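Local atomic coordinates of PA_0080 (Pseudomonas aeruginosa, PDB entry 3ZHN), a protein that serves as the lipoprotein TssJ1 of the type VI secretion system, probably tying its membrane complex to the outer membrane. Residues R32-H38 against S140-L146; L37-L43 against L95-E100; Y72-T76 against F116-Y120; R125-Q130 against Q149-I153. All blocks are in the same frame, centred on the assembly; numbering follows the deposited sequence.

Contact 1. Residues R32-H38 against S140-L146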
loop_
_atom_site.group_PDB
_atom_site.type_symbol
_atom_site.label_atom_id
_atom_site.label_comp_id
_atom_site.label_asym_id
_atom_site.label_seq_id
_atom_site.Cartn_x
_atom_site.Cartn_y
_atom_site.Cartn_z
ATOM N N ARG A 32 -10.149 -0.959 12.893
ATOM C CA ARG A 32 -9.409 -2.184 12.683
ATOM C C ARG A 32 -9.346 -2.529 11.231
ATOM O O ARG A 32 -10.360 -2.521 10.557
ATOM C CB ARG A 32 -10.104 -3.329 13.410
ATOM C CG ARG A 32 -9.243 -4.559 13.530
ATOM C CD ARG A 32 -9.811 -5.437 14.630
ATOM N NE ARG A 32 -9.764 -4.824 15.961
ATOM C CZ ARG A 32 -8.678 -4.829 16.734
ATOM N NH1 ARG A 32 -7.555 -5.399 16.294
ATOM N NH2 ARG A 32 -8.715 -4.273 17.942
ATOM N N VAL A 33 -8.148 -2.870 10.780
ATOM C CA VAL A 33 -7.921 -3.237 9.394
ATOM C C VAL A 33 -7.171 -4.585 9.389
ATOM O O VAL A 33 -6.180 -4.746 10.121
ATOM C CB VAL A 33 -7.098 -2.158 8.649
ATOM C CG1 VAL A 33 -6.791 -2.591 7.213
ATOM C CG2 VAL A 33 -7.793 -0.823 8.783
ATOM N N VAL A 34 -7.663 -5.519 8.583
ATOM C CA VAL A 34 -6.968 -6.699 8.232
ATOM C C VAL A 34 -6.716 -6.685 6.734
ATOM O O VAL A 34 -7.660 -6.480 5.960
ATOM C CB VAL A 34 -7.679 -8.007 8.626
ATOM C CG1 VAL A 34 -6.741 -9.193 8.414
ATOM C CG2 VAL A 34 -8.081 -7.986 10.113
ATOM N N ILE A 35 -5.448 -6.872 6.351
ATOM C CA ILE A 35 -5.060 -6.921 4.978
ATOM C C ILE A 35 -4.400 -8.245 4.689
ATOM O O ILE A 35 -3.396 -8.613 5.363
ATOM C CB ILE A 35 -4.059 -5.807 4.623
ATOM C CG1 ILE A 35 -4.740 -4.417 4.730
ATOM C CG2 ILE A 35 -3.466 -6.000 3.201
ATOM C CD1 ILE A 35 -3.745 -3.275 4.719
ATOM N N TRP A 36 -4.943 -8.897 3.665
ATOM C CA TRP A 36 -4.290 -10.049 3.079
ATOM C C TRP A 36 -3.580 -9.589 1.827
ATOM O O TRP A 36 -4.228 -9.118 0.850
ATOM C CB TRP A 36 -5.265 -11.153 2.729
ATOM C CG TRP A 36 -5.787 -11.870 3.906
ATOM C CD1 TRP A 36 -5.317 -13.071 4.458
ATOM C CD2 TRP A 36 -6.923 -11.494 4.688
ATOM N NE1 TRP A 36 -6.107 -13.445 5.506
ATOM C CE2 TRP A 36 -7.063 -12.472 5.697
ATOM C CE3 TRP A 36 -7.816 -10.411 4.655
ATOM C CZ2 TRP A 36 -8.077 -12.437 6.628
ATOM C CZ3 TRP A 36 -8.839 -10.389 5.601
ATOM C CH2 TRP A 36 -8.955 -11.397 6.569
ATOM N N LEU A 37 -2.254 -9.744 1.830
ATOM C CA LEU A 37 -1.395 -9.323 0.706
ATOM C C LEU A 37 -1.087 -10.545 -0.139
ATOM O O LEU A 37 -0.597 -11.535 0.387
ATOM C CB LEU A 37 -0.056 -8.752 1.223
ATOM C CG LEU A 37 0.013 -7.483 2.101
ATOM C CD1 LEU A 37 1.436 -7.279 2.586
ATOM C CD2 LEU A 37 -0.431 -6.305 1.262
ATOM N N HIS A 38 -1.350 -10.470 -1.452
ATOM C CA HIS A 38 -1.147 -11.560 -2.346
ATOM C C HIS A 38 -0.197 -11.091 -3.420
ATOM O O HIS A 38 -0.555 -10.266 -4.260
ATOM C CB HIS A 38 -2.487 -11.964 -3.026
ATOM C CG HIS A 38 -3.609 -12.134 -2.095
ATOM N ND1 HIS A 38 -3.729 -13.200 -1.215
ATOM C CD2 HIS A 38 -4.695 -11.360 -1.906
ATOM C CE1 HIS A 38 -4.835 -13.058 -0.514
ATOM N NE2 HIS A 38 -5.423 -11.936 -0.883
ATOM N N SER A 140 -12.451 -2.998 8.746
ATOM C CA SER A 140 -12.262 -3.158 7.312
ATOM C C SER A 140 -11.327 -4.306 7.027
ATOM O O SER A 140 -10.235 -4.344 7.561
ATOM C CB SER A 140 -11.697 -1.852 6.676
ATOM O OG SER A 140 -12.566 -0.754 6.780
ATOM N N HIS A 141 -11.732 -5.191 6.129
ATOM C CA HIS A 141 -10.933 -6.311 5.653
ATOM C C HIS A 141 -10.663 -6.106 4.162
ATOM O O HIS A 141 -11.601 -5.774 3.430
ATOM C CB HIS A 141 -11.583 -7.666 5.958
ATOM C CG HIS A 141 -11.593 -8.042 7.408
ATOM N ND1 HIS A 141 -11.955 -9.309 7.839
ATOM C CD2 HIS A 141 -11.172 -7.369 8.512
ATOM C CE1 HIS A 141 -11.842 -9.366 9.150
ATOM N NE2 HIS A 141 -11.390 -8.195 9.590
ATOM N N LEU A 142 -9.431 -6.318 3.757
ATOM C CA LEU A 142 -8.981 -6.000 2.398
ATOM C C LEU A 142 -8.137 -7.154 1.895
ATOM O O LEU A 142 -7.267 -7.660 2.572
ATOM C CB LEU A 142 -8.209 -4.726 2.379
ATOM C CG LEU A 142 -8.861 -3.477 2.912
ATOM C CD1 LEU A 142 -7.856 -2.398 3.065
ATOM C CD2 LEU A 142 -9.920 -2.978 1.951
ATOM N N ASP A 143 -8.319 -7.439 0.610
ATOM C CA ASP A 143 -7.418 -8.308 -0.153
ATOM C C ASP A 143 -6.691 -7.388 -1.107
ATOM O O ASP A 143 -7.326 -6.737 -2.007
ATOM C CB ASP A 143 -8.189 -9.342 -0.950
ATOM C CG ASP A 143 -8.577 -10.544 -0.052
ATOM O OD1 ASP A 143 -7.669 -11.269 0.419
ATOM O OD2 ASP A 143 -9.772 -10.734 0.192
ATOM N N ILE A 144 -5.351 -7.347 -0.941
ATOM C CA ILE A 144 -4.529 -6.467 -1.763
ATOM C C ILE A 144 -3.607 -7.364 -2.599
ATOM O O ILE A 144 -2.784 -8.104 -2.044
ATOM C CB ILE A 144 -3.778 -5.439 -0.940
ATOM C CG1 ILE A 144 -4.804 -4.540 -0.219
ATOM C CG2 ILE A 144 -2.882 -4.588 -1.832
ATOM C CD1 ILE A 144 -4.288 -3.419 0.601
ATOM N N THR A 145 -3.736 -7.298 -3.934
ATOM C CA THR A 145 -2.938 -8.068 -4.867
ATOM C C THR A 145 -1.855 -7.167 -5.416
ATOM O O THR A 145 -2.153 -6.071 -5.908
ATOM C CB THR A 145 -3.826 -8.750 -5.955
ATOM O OG1 THR A 145 -4.771 -9.565 -5.257
ATOM C CG2 THR A 145 -2.957 -9.637 -6.880
ATOM N N LEU A 146 -0.622 -7.660 -5.384
ATOM C CA LEU A 146 0.480 -7.044 -6.078
ATOM C C LEU A 146 0.706 -7.832 -7.376
ATOM O O LEU A 146 1.238 -8.941 -7.353
ATOM C CB LEU A 146 1.723 -7.036 -5.239
ATOM C CG LEU A 146 1.544 -6.318 -3.871
ATOM C CD1 LEU A 146 1.023 -4.921 -3.973
ATOM C CD2 LEU A 146 0.848 -7.163 -2.815
#
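The imidazole of His-141 is flanked from the neighbouring strand by two residues of 32-38. Val-34 lies over one ring face, with its CB 3.9 Å from the centroid in a CH-pi contact, while Trp-36 turns the rim of its six-membered ring toward a face of His-141 in an offset edge-to-face pair, planes 72° apart. Val-34 CG1 in turn sits 3.6 Å above the plane of the Trp-36 indole, toward its rim, and the indole edge carries His-141 CB and Leu-142 O, the latter 3.5 Å from Trp-36 CE3. This is the parallel pair at the middle of the mixed sheet of a two-sheet beta-sandwich, consistent with the transthyretin-like fold of the TssJ family. Seven backbone hydrogen bonds join the strands without a break, from Ser-140 N to Arg-32 O through to Leu-146 N to His-38 O. Further along the face that bears the rings, His-38 NE2 donates in its ring plane to Asp-143 OD1 at 2.7 Å. The oxygen is met on its anti side, 29° out of the carboxylate plane, and it also takes a salt bridge from Arg-156, whose positive charge probably helps keep the carboxylate ionised; His-38 ND1 is held by Glu-100. On the buried face the packing is aliphatic: with Ile-35 CG1 beside the backbone N (chi1 -67°), the CG2 branch meets Ile-144 CD1 at 3.8 Å.

Contact 2. Residues L37-L43 against L95-E100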
loop_
_atom_site.group_PDB
_atom_site.type_symbol
_atom_site.label_atom_id
_atom_site.label_comp_id
_atom_site.label_asym_id
_atom_site.label_seq_id
_atom_site.Cartn_x
_atom_site.Cartn_y
_atom_site.Cartn_z
ATOM N N LEU A 37 -2.254 -9.744 1.830
ATOM C CA LEU A 37 -1.395 -9.323 0.706
ATOM C C LEU A 37 -1.087 -10.545 -0.139
ATOM O O LEU A 37 -0.597 -11.535 0.387
ATOM C CB LEU A 37 -0.056 -8.752 1.223
ATOM C CG LEU A 37 0.013 -7.483 2.101
ATOM C CD1 LEU A 37 1.436 -7.279 2.586
ATOM C CD2 LEU A 37 -0.431 -6.305 1.262
ATOM N N HIS A 38 -1.350 -10.470 -1.452
ATOM C CA HIS A 38 -1.147 -11.560 -2.346
ATOM C C HIS A 38 -0.197 -11.091 -3.420
ATOM O O HIS A 38 -0.555 -10.266 -4.260
ATOM C CB HIS A 38 -2.487 -11.964 -3.026
ATOM C CG HIS A 38 -3.609 -12.134 -2.095
ATOM N ND1 HIS A 38 -3.729 -13.200 -1.215
ATOM C CD2 HIS A 38 -4.695 -11.360 -1.906
ATOM C CE1 HIS A 38 -4.835 -13.058 -0.514
ATOM N NE2 HIS A 38 -5.423 -11.936 -0.883
ATOM N N ALA A 39 1.042 -11.588 -3.369
ATOM C CA ALA A 39 2.021 -11.236 -4.382
ATOM C C ALA A 39 1.888 -12.227 -5.515
ATOM O O ALA A 39 2.078 -13.432 -5.318
ATOM C CB ALA A 39 3.429 -11.245 -3.796
ATOM N N ALA A 40 1.594 -11.723 -6.744
ATOM C CA ALA A 40 1.299 -12.641 -7.832
ATOM C C ALA A 40 2.541 -13.447 -8.257
ATOM O O ALA A 40 3.661 -13.007 -8.031
ATOM C CB ALA A 40 0.711 -11.858 -9.027
ATOM N N PRO A 41 2.320 -14.582 -8.906
ATOM C CA PRO A 41 3.412 -15.333 -9.501
ATOM C C PRO A 41 4.221 -14.559 -10.501
ATOM O O PRO A 41 5.374 -14.817 -10.660
ATOM C CB PRO A 41 2.673 -16.472 -10.231
ATOM C CG PRO A 41 1.393 -16.674 -9.529
ATOM C CD PRO A 41 1.014 -15.300 -9.050
ATOM N N ASN A 42 3.581 -13.652 -11.202
ATOM C CA ASN A 42 4.231 -12.789 -12.181
ATOM C C ASN A 42 4.621 -11.367 -11.630
ATOM O O ASN A 42 4.606 -10.378 -12.371
ATOM C CB ASN A 42 3.390 -12.704 -13.468
ATOM C CG ASN A 42 2.017 -12.129 -13.236
ATOM O OD1 ASN A 42 1.629 -11.899 -12.083
ATOM N ND2 ASN A 42 1.271 -11.865 -14.343
ATOM N N LEU A 43 4.823 -11.295 -10.326
ATOM C CA LEU A 43 5.178 -10.063 -9.646
ATOM C C LEU A 43 6.327 -9.316 -10.330
ATOM O O LEU A 43 7.344 -9.899 -10.609
ATOM C CB LEU A 43 5.602 -10.416 -8.232
ATOM C CG LEU A 43 5.896 -9.259 -7.252
ATOM C CD1 LEU A 43 4.570 -8.563 -6.897
ATOM C CD2 LEU A 43 6.499 -9.828 -5.988
ATOM N N LEU A 95 8.198 -8.194 -0.722
ATOM C CA LEU A 95 7.460 -9.348 -1.099
ATOM C C LEU A 95 8.071 -10.084 -2.297
ATOM O O LEU A 95 8.608 -9.506 -3.180
ATOM C CB LEU A 95 6.031 -8.964 -1.484
ATOM C CG LEU A 95 5.222 -8.166 -0.469
ATOM C CD1 LEU A 95 3.926 -7.652 -1.073
ATOM C CD2 LEU A 95 4.913 -9.040 0.708
ATOM N N ARG A 96 7.983 -11.394 -2.270
ATOM C CA ARG A 96 8.499 -12.240 -3.286
ATOM C C ARG A 96 7.346 -12.842 -4.110
ATOM O O ARG A 96 6.208 -12.933 -3.624
ATOM C CB ARG A 96 9.381 -13.348 -2.713
ATOM C CG ARG A 96 10.623 -12.791 -2.033
ATOM C CD ARG A 96 11.631 -13.880 -1.763
ATOM N NE ARG A 96 12.973 -13.326 -1.983
ATOM C CZ ARG A 96 13.497 -12.353 -1.240
ATOM N NH1 ARG A 96 12.845 -11.866 -0.172
ATOM N NH2 ARG A 96 14.706 -11.885 -1.506
ATOM N N PRO A 97 7.640 -13.238 -5.383
ATOM C CA PRO A 97 6.588 -13.813 -6.188
ATOM C C PRO A 97 5.893 -14.982 -5.486
ATOM O O PRO A 97 6.519 -15.844 -4.909
ATOM C CB PRO A 97 7.310 -14.257 -7.487
ATOM C CG PRO A 97 8.586 -13.394 -7.529
ATOM C CD PRO A 97 8.920 -13.146 -6.108
ATOM N N GLY A 98 4.576 -14.973 -5.536
ATOM C CA GLY A 98 3.774 -16.016 -4.897
ATOM C C GLY A 98 3.556 -15.875 -3.392
ATOM O O GLY A 98 2.755 -16.638 -2.819
ATOM N N GLU A 99 4.215 -14.914 -2.759
ATOM C CA GLU A 99 4.080 -14.719 -1.334
ATOM C C GLU A 99 2.653 -14.287 -0.876
ATOM O O GLU A 99 2.010 -13.546 -1.550
ATOM C CB GLU A 99 5.128 -13.717 -0.844
ATOM C CG GLU A 99 5.192 -13.614 0.661
ATOM C CD GLU A 99 6.362 -12.755 1.206
ATOM O OE1 GLU A 99 7.284 -12.442 0.431
ATOM O OE2 GLU A 99 6.360 -12.528 2.450
ATOM N N GLU A 100 2.272 -14.763 0.318
ATOM C CA GLU A 100 1.035 -14.418 0.980
ATOM C C GLU A 100 1.369 -13.954 2.416
ATOM O O GLU A 100 2.174 -14.606 3.121
ATOM C CB GLU A 100 0.193 -15.696 1.106
ATOM C CG GLU A 100 -0.250 -16.363 -0.214
ATOM C CD GLU A 100 -1.281 -15.550 -0.912
ATOM O OE1 GLU A 100 -1.925 -14.737 -0.197
ATOM O OE2 GLU A 100 -1.467 -15.642 -2.154
HETATM O O HOH W 1 -0.253 -14.744 -4.473
#
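A tight type II turn from Arg-96 to Glu-99 carries the chain from one sheet of the sandwich to the other, and its backbone closes against the end of strand 31-39 and the type I turn Ala-40 to Leu-43. Ala-39 is the meeting point: its N donates to Glu-99 O at 2.8 Å, and its CB rests 3.3 Å from Arg-96 O. Gly-98 sits at the third turn position with a positive phi of 80°, which suits a residue without a side chain; its N makes weak hydrogen bonds to Ala-39 O and Ala-40 O. The turn is braced from within, since Glu-99 OE1 accepts from Arg-96 N at 3.0 Å while OE2 is engaged by Arg-101. Bending at chi2 (-71°) curls Glu-100 back over the strand, and OE1 presents its syn lone pair to His-38 ND1 at 2.6 Å, with the carboxylate turned 53° from the ring. A water donates both to Glu-100 OE2 and to Ala-39 O, tying the same carboxylate to the backbone. Beneath, Leu-43 CD2 touches Leu-95 O at 3.5 Å and Pro-97 CD at 4.1 Å. Leu-37 and Leu-43 pack on Leu-56 and Leu-54 of strand 54-61 and Leu-95 on Leu-146 of strand 139-146, placing the turn across one end of the sandwich.

Contact 3. Residues Y72-T76 against F116-Y120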
loop_
_atom_site.group_PDB
_atom_site.type_symbol
_atom_site.label_atom_id
_atom_site.label_comp_id
_atom_site.label_asym_id
_atom_site.label_seq_id
_atom_site.Cartn_x
_atom_site.Cartn_y
_atom_site.Cartn_z
ATOM N N TYR A 72 7.232 10.082 -6.820
ATOM C CA TYR A 72 7.724 8.851 -6.263
ATOM C C TYR A 72 8.923 9.029 -5.313
ATOM O O TYR A 72 8.859 8.534 -4.198
ATOM C CB TYR A 72 8.110 7.882 -7.367
ATOM C CG TYR A 72 8.619 6.577 -6.852
ATOM C CD1 TYR A 72 9.927 6.439 -6.512
ATOM C CD2 TYR A 72 7.735 5.487 -6.713
ATOM C CE1 TYR A 72 10.424 5.223 -6.016
ATOM C CE2 TYR A 72 8.166 4.302 -6.205
ATOM C CZ TYR A 72 9.530 4.145 -5.866
ATOM O OH TYR A 72 10.018 2.967 -5.326
ATOM N N PHE A 73 9.992 9.687 -5.752
ATOM C CA PHE A 73 11.142 9.824 -4.895
ATOM C C PHE A 73 10.820 10.598 -3.583
ATOM O O PHE A 73 11.383 10.346 -2.503
ATOM C CB PHE A 73 12.322 10.523 -5.583
ATOM C CG PHE A 73 13.076 9.658 -6.570
ATOM C CD1 PHE A 73 13.570 8.439 -6.220
ATOM C CD2 PHE A 73 13.362 10.158 -7.864
ATOM C CE1 PHE A 73 14.312 7.696 -7.146
ATOM C CE2 PHE A 73 14.091 9.436 -8.780
ATOM C CZ PHE A 73 14.589 8.218 -8.399
ATOM N N ALA A 74 9.890 11.535 -3.692
ATOM C CA ALA A 74 9.517 12.362 -2.545
ATOM C C ALA A 74 8.812 11.450 -1.501
ATOM O O ALA A 74 9.038 11.565 -0.321
ATOM C CB ALA A 74 8.613 13.532 -3.005
ATOM N N LEU A 75 7.959 10.540 -1.961
ATOM C CA LEU A 75 7.220 9.634 -1.069
ATOM C C LEU A 75 8.101 8.546 -0.466
ATOM O O LEU A 75 7.771 7.991 0.626
ATOM C CB LEU A 75 6.069 8.937 -1.836
ATOM C CG LEU A 75 4.912 9.856 -2.133
ATOM C CD1 LEU A 75 3.823 9.147 -2.906
ATOM C CD2 LEU A 75 4.346 10.536 -0.875
ATOM N N THR A 76 9.125 8.137 -1.183
ATOM C CA THR A 76 9.930 6.997 -0.751
ATOM C C THR A 76 11.159 7.388 0.057
ATOM O O THR A 76 11.507 6.720 0.969
ATOM C CB THR A 76 10.332 6.104 -1.946
ATOM O OG1 THR A 76 11.006 6.820 -2.889
ATOM C CG2 THR A 76 9.195 5.637 -2.681
ATOM N N PHE A 116 -0.531 3.434 -0.400
ATOM C CA PHE A 116 0.318 2.343 -0.841
ATOM C C PHE A 116 1.203 2.842 -1.970
ATOM O O PHE A 116 0.679 3.431 -2.919
ATOM C CB PHE A 116 -0.454 1.128 -1.303
ATOM C CG PHE A 116 -1.405 0.603 -0.262
ATOM C CD1 PHE A 116 -2.674 1.138 -0.136
ATOM C CD2 PHE A 116 -1.022 -0.429 0.600
ATOM C CE1 PHE A 116 -3.526 0.692 0.860
ATOM C CE2 PHE A 116 -1.837 -0.864 1.612
ATOM C CZ PHE A 116 -3.080 -0.311 1.719
ATOM N N VAL A 117 2.526 2.547 -1.891
ATOM C CA VAL A 117 3.494 2.805 -2.933
ATOM C C VAL A 117 4.293 1.500 -3.157
ATOM O O VAL A 117 4.859 0.946 -2.206
ATOM C CB VAL A 117 4.464 3.923 -2.591
ATOM C CG1 VAL A 117 5.592 4.079 -3.598
ATOM C CG2 VAL A 117 3.745 5.245 -2.463
ATOM N N ALA A 118 4.273 1.017 -4.401
ATOM C CA ALA A 118 5.017 -0.188 -4.783
ATOM C C ALA A 118 6.120 0.225 -5.756
ATOM O O ALA A 118 5.877 0.922 -6.740
ATOM C CB ALA A 118 4.082 -1.115 -5.478
ATOM N N ALA A 119 7.315 -0.279 -5.501
ATOM C CA ALA A 119 8.481 0.045 -6.278
ATOM C C ALA A 119 8.586 -0.824 -7.507
ATOM O O ALA A 119 9.542 -1.605 -7.681
ATOM C CB ALA A 119 9.712 -0.120 -5.413
ATOM N N TYR A 120 7.587 -0.683 -8.377
ATOM C CA TYR A 120 7.615 -1.378 -9.672
ATOM C C TYR A 120 8.820 -0.884 -10.533
ATOM O O TYR A 120 9.160 0.299 -10.515
ATOM C CB TYR A 120 6.273 -1.229 -10.444
ATOM C CG TYR A 120 5.202 -2.129 -9.938
ATOM C CD1 TYR A 120 5.300 -3.471 -10.145
ATOM C CD2 TYR A 120 4.174 -1.683 -9.141
ATOM C CE1 TYR A 120 4.348 -4.362 -9.680
ATOM C CE2 TYR A 120 3.208 -2.569 -8.667
ATOM C CZ TYR A 120 3.287 -3.914 -8.959
ATOM O OH TYR A 120 2.336 -4.792 -8.463
#
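Tyr-72 reaches across to strand 113-118 with one side of its ring, CE2 lying 3.7 Å from Val-117 CG1, and ends with its hydroxyl OH pressed tightly against Ala-119 CB at 3.1 Å. The other methyl of Val-117, CG2, is met by Leu-75 CD1 at 3.9 Å, and Thr-76 CG2 comes in at about a right angle to touch CG1 at 4.0 Å. Val-117 is therefore the residue on which three helix side chains converge. The arrangement is a short helix, part of the helical excursion between strands 54-61 and 87-95, laid across the outer face of the antiparallel sheet; the axes of segments 72-76 and 116-118 come within 10.1 Å and cross at -113°. Behind this first shell, Thr-76 CG2 stands 3.5 Å above one face of the Tyr-72 ring, toward its rim. That methyl is placed there because OG1 takes the crowded position (chi1 57°) and hydrogen-bonds at 3.0 Å to Tyr-72 O, from above the carbonyl plane. The same oxygen accepts the helical bond from Thr-76 N. Ala-119, which meets the Tyr-72 hydroxyl, lies at the middle of an inverse gamma turn closed by a weak bond from Tyr-120 N to Ala-118 O. Farther out, Trp-128 meets the Tyr-72 ring edge to face, and Tyr-59 OH hydrogen-bonds to Leu-75 O.

Contact 4. Residues R125-Q130 against Q149-I153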
loop_
_atom_site.group_PDB
_atom_site.type_symbol
_atom_site.label_atom_id
_atom_site.label_comp_id
_atom_site.label_asym_id
_atom_site.label_seq_id
_atom_site.Cartn_x
_atom_site.Cartn_y
_atom_site.Cartn_z
ATOM N N ARG A 125 4.356 2.258 -16.715
ATOM C CA ARG A 125 3.292 1.327 -17.046
ATOM C C ARG A 125 2.511 0.859 -15.824
ATOM O O ARG A 125 1.465 0.187 -15.997
ATOM C CB ARG A 125 3.913 0.069 -17.723
ATOM C CG ARG A 125 4.462 -0.942 -16.697
ATOM C CD ARG A 125 5.086 -2.209 -17.207
ATOM N NE ARG A 125 6.295 -1.897 -17.993
ATOM C CZ ARG A 125 7.058 -2.833 -18.584
ATOM N NH1 ARG A 125 6.767 -4.113 -18.527
ATOM N NH2 ARG A 125 8.134 -2.502 -19.221
ATOM N N ALA A 126 2.947 1.243 -14.620
ATOM C CA ALA A 126 2.431 0.607 -13.432
ATOM C C ALA A 126 1.373 1.443 -12.720
ATOM O O ALA A 126 1.468 2.673 -12.676
ATOM C CB ALA A 126 3.585 0.292 -12.457
ATOM N N THR A 127 0.429 0.757 -12.066
ATOM C CA THR A 127 -0.393 1.398 -11.012
ATOM C C THR A 127 0.335 1.142 -9.706
ATOM O O THR A 127 0.128 0.204 -8.939
ATOM C CB THR A 127 -1.783 0.821 -11.030
ATOM O OG1 THR A 127 -2.322 0.960 -12.347
ATOM C CG2 THR A 127 -2.725 1.526 -10.093
ATOM N N TRP A 128 1.243 2.069 -9.442
ATOM C CA TRP A 128 2.160 1.964 -8.332
ATOM C C TRP A 128 1.760 2.679 -7.054
ATOM O O TRP A 128 2.415 2.495 -6.027
ATOM C CB TRP A 128 3.581 2.425 -8.705
ATOM C CG TRP A 128 3.614 3.850 -9.197
ATOM C CD1 TRP A 128 3.620 4.255 -10.518
ATOM C CD2 TRP A 128 3.841 5.033 -8.432
ATOM N NE1 TRP A 128 3.778 5.627 -10.591
ATOM C CE2 TRP A 128 3.905 6.129 -9.333
ATOM C CE3 TRP A 128 3.940 5.291 -7.040
ATOM C CZ2 TRP A 128 4.082 7.459 -8.885
ATOM C CZ3 TRP A 128 4.118 6.583 -6.607
ATOM C CH2 TRP A 128 4.190 7.658 -7.530
ATOM N N ARG A 129 0.665 3.431 -7.103
ATOM C CA ARG A 129 0.156 4.107 -5.969
ATOM C C ARG A 129 -1.352 3.854 -5.861
ATOM O O ARG A 129 -2.057 3.897 -6.858
ATOM C CB ARG A 129 0.436 5.621 -6.076
ATOM C CG ARG A 129 -0.155 6.439 -4.940
ATOM C CD ARG A 129 0.355 7.868 -4.859
ATOM N NE ARG A 129 0.202 8.468 -6.161
ATOM C CZ ARG A 129 0.921 9.507 -6.592
ATOM N NH1 ARG A 129 1.653 10.195 -5.751
ATOM N NH2 ARG A 129 0.918 9.783 -7.885
ATOM N N GLN A 130 -1.836 3.666 -4.626
ATOM C CA GLN A 130 -3.229 3.594 -4.302
ATOM C C GLN A 130 -3.499 4.317 -2.995
ATOM O O GLN A 130 -2.614 4.377 -2.155
ATOM C CB GLN A 130 -3.716 2.157 -4.164
ATOM C CG GLN A 130 -3.685 1.271 -5.400
ATOM C CD GLN A 130 -4.726 1.588 -6.399
ATOM O OE1 GLN A 130 -5.412 2.546 -6.309
ATOM N NE2 GLN A 130 -4.850 0.741 -7.376
ATOM N N GLN A 149 2.118 -5.482 -12.657
ATOM C CA GLN A 149 2.296 -4.033 -12.823
ATOM C C GLN A 149 1.256 -3.148 -12.141
ATOM O O GLN A 149 1.167 -1.969 -12.471
ATOM C CB GLN A 149 2.398 -3.599 -14.346
ATOM C CG GLN A 149 1.182 -3.824 -15.121
ATOM C CD GLN A 149 1.350 -3.753 -16.613
ATOM O OE1 GLN A 149 2.380 -4.039 -17.143
ATOM N NE2 GLN A 149 0.301 -3.357 -17.273
ATOM N N ALA A 150 0.546 -3.666 -11.137
ATOM C CA ALA A 150 -0.472 -2.901 -10.500
ATOM C C ALA A 150 -0.807 -3.463 -9.110
ATOM O O ALA A 150 -0.877 -4.696 -8.914
ATOM C CB ALA A 150 -1.742 -2.889 -11.356
ATOM N N ILE A 151 -1.067 -2.531 -8.215
ATOM C CA ILE A 151 -1.697 -2.782 -6.927
ATOM C C ILE A 151 -3.197 -2.803 -7.156
ATOM O O ILE A 151 -3.734 -1.840 -7.678
ATOM C CB ILE A 151 -1.413 -1.696 -5.878
ATOM C CG1 ILE A 151 0.084 -1.428 -5.735
ATOM C CG2 ILE A 151 -2.084 -2.072 -4.581
ATOM C CD1 ILE A 151 0.377 -0.183 -4.979
ATOM N N GLY A 152 -3.858 -3.880 -6.748
ATOM C CA GLY A 152 -5.278 -4.071 -6.790
ATOM C C GLY A 152 -5.844 -4.304 -5.381
ATOM O O GLY A 152 -5.416 -5.186 -4.649
ATOM N N ILE A 153 -6.870 -3.524 -5.029
ATOM C CA ILE A 153 -7.495 -3.661 -3.741
ATOM C C ILE A 153 -8.969 -4.065 -3.903
ATOM O O ILE A 153 -9.723 -3.475 -4.721
ATOM C CB ILE A 153 -7.442 -2.305 -2.996
ATOM C CG1 ILE A 153 -6.031 -1.716 -2.912
ATOM C CG2 ILE A 153 -8.164 -2.381 -1.637
ATOM C CD1 ILE A 153 -5.987 -0.325 -2.258
HETATM O O HOH W 2 4.719 -5.540 -16.846
#
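With CG anti to the carbonyl carbon (chi1 -64°) and the chain bent at chi2 (-73°), Gln-130 folds down past Ile-151, its CG sliding alongside Ile-151 CB at 3.8 Å. The amide then arrives so that NE2 donates to Ile-151 O at 2.8 Å, close to its own plane but tilted 32° from the carbonyl plane. Next to it, the backbones join in a single beta bridge between Thr-127 and Ala-150: Thr-127 N donates a hydrogen bond to Gln-149 O at 2.9 Å, and Thr-127 O receives Ile-151 N at 3.1 Å. Side chains follow the bridge, Thr-127 CB lying 3.7 Å from Ala-150 CB. Ile-151 CD1 pushes under the opposite chain to reach Trp-128 O at 3.5 Å. At the solvent-facing end, Gln-149 OE1 touches Arg-125 CD at 3.3 Å, and a water links this oxygen to Arg-125 NH1, lying in the guanidinium plane; Arg-125 NE is committed to a salt bridge with Asp-122. The contact stitches together the outermost strands of the two sheets, 129-133 and 151-155, along one edge of the beta-sandwich. Inward, Ile-151 packs on Phe-116 and Ala-118 of strand 113-118 and on Ile-144 and Leu-146 of strand 139-146.

Overall arrangement
The four contacts sample a beta-sandwich layer by layer. Contact 1 lies within the mixed sheet, contact 2 shares Leu-37 and His-38 with it and sits about 13 Å away, centre to centre, at one end of that sheet. Contact 3 covers the outer face of the antiparallel sheet, about 19 Å from contact 1 between centres, and contact 4 joins the two sheets at an edge, about 11 Å from contact 3, again between centres. Along the chain, contacts 2 and 3 are nested inside the loop closed by contact 1, whereas contacts 1 and 4 interleave. Packing of Phe-116 on Ile-144 connects the sheets through the interior, so residues distant in sequence build one compact domain.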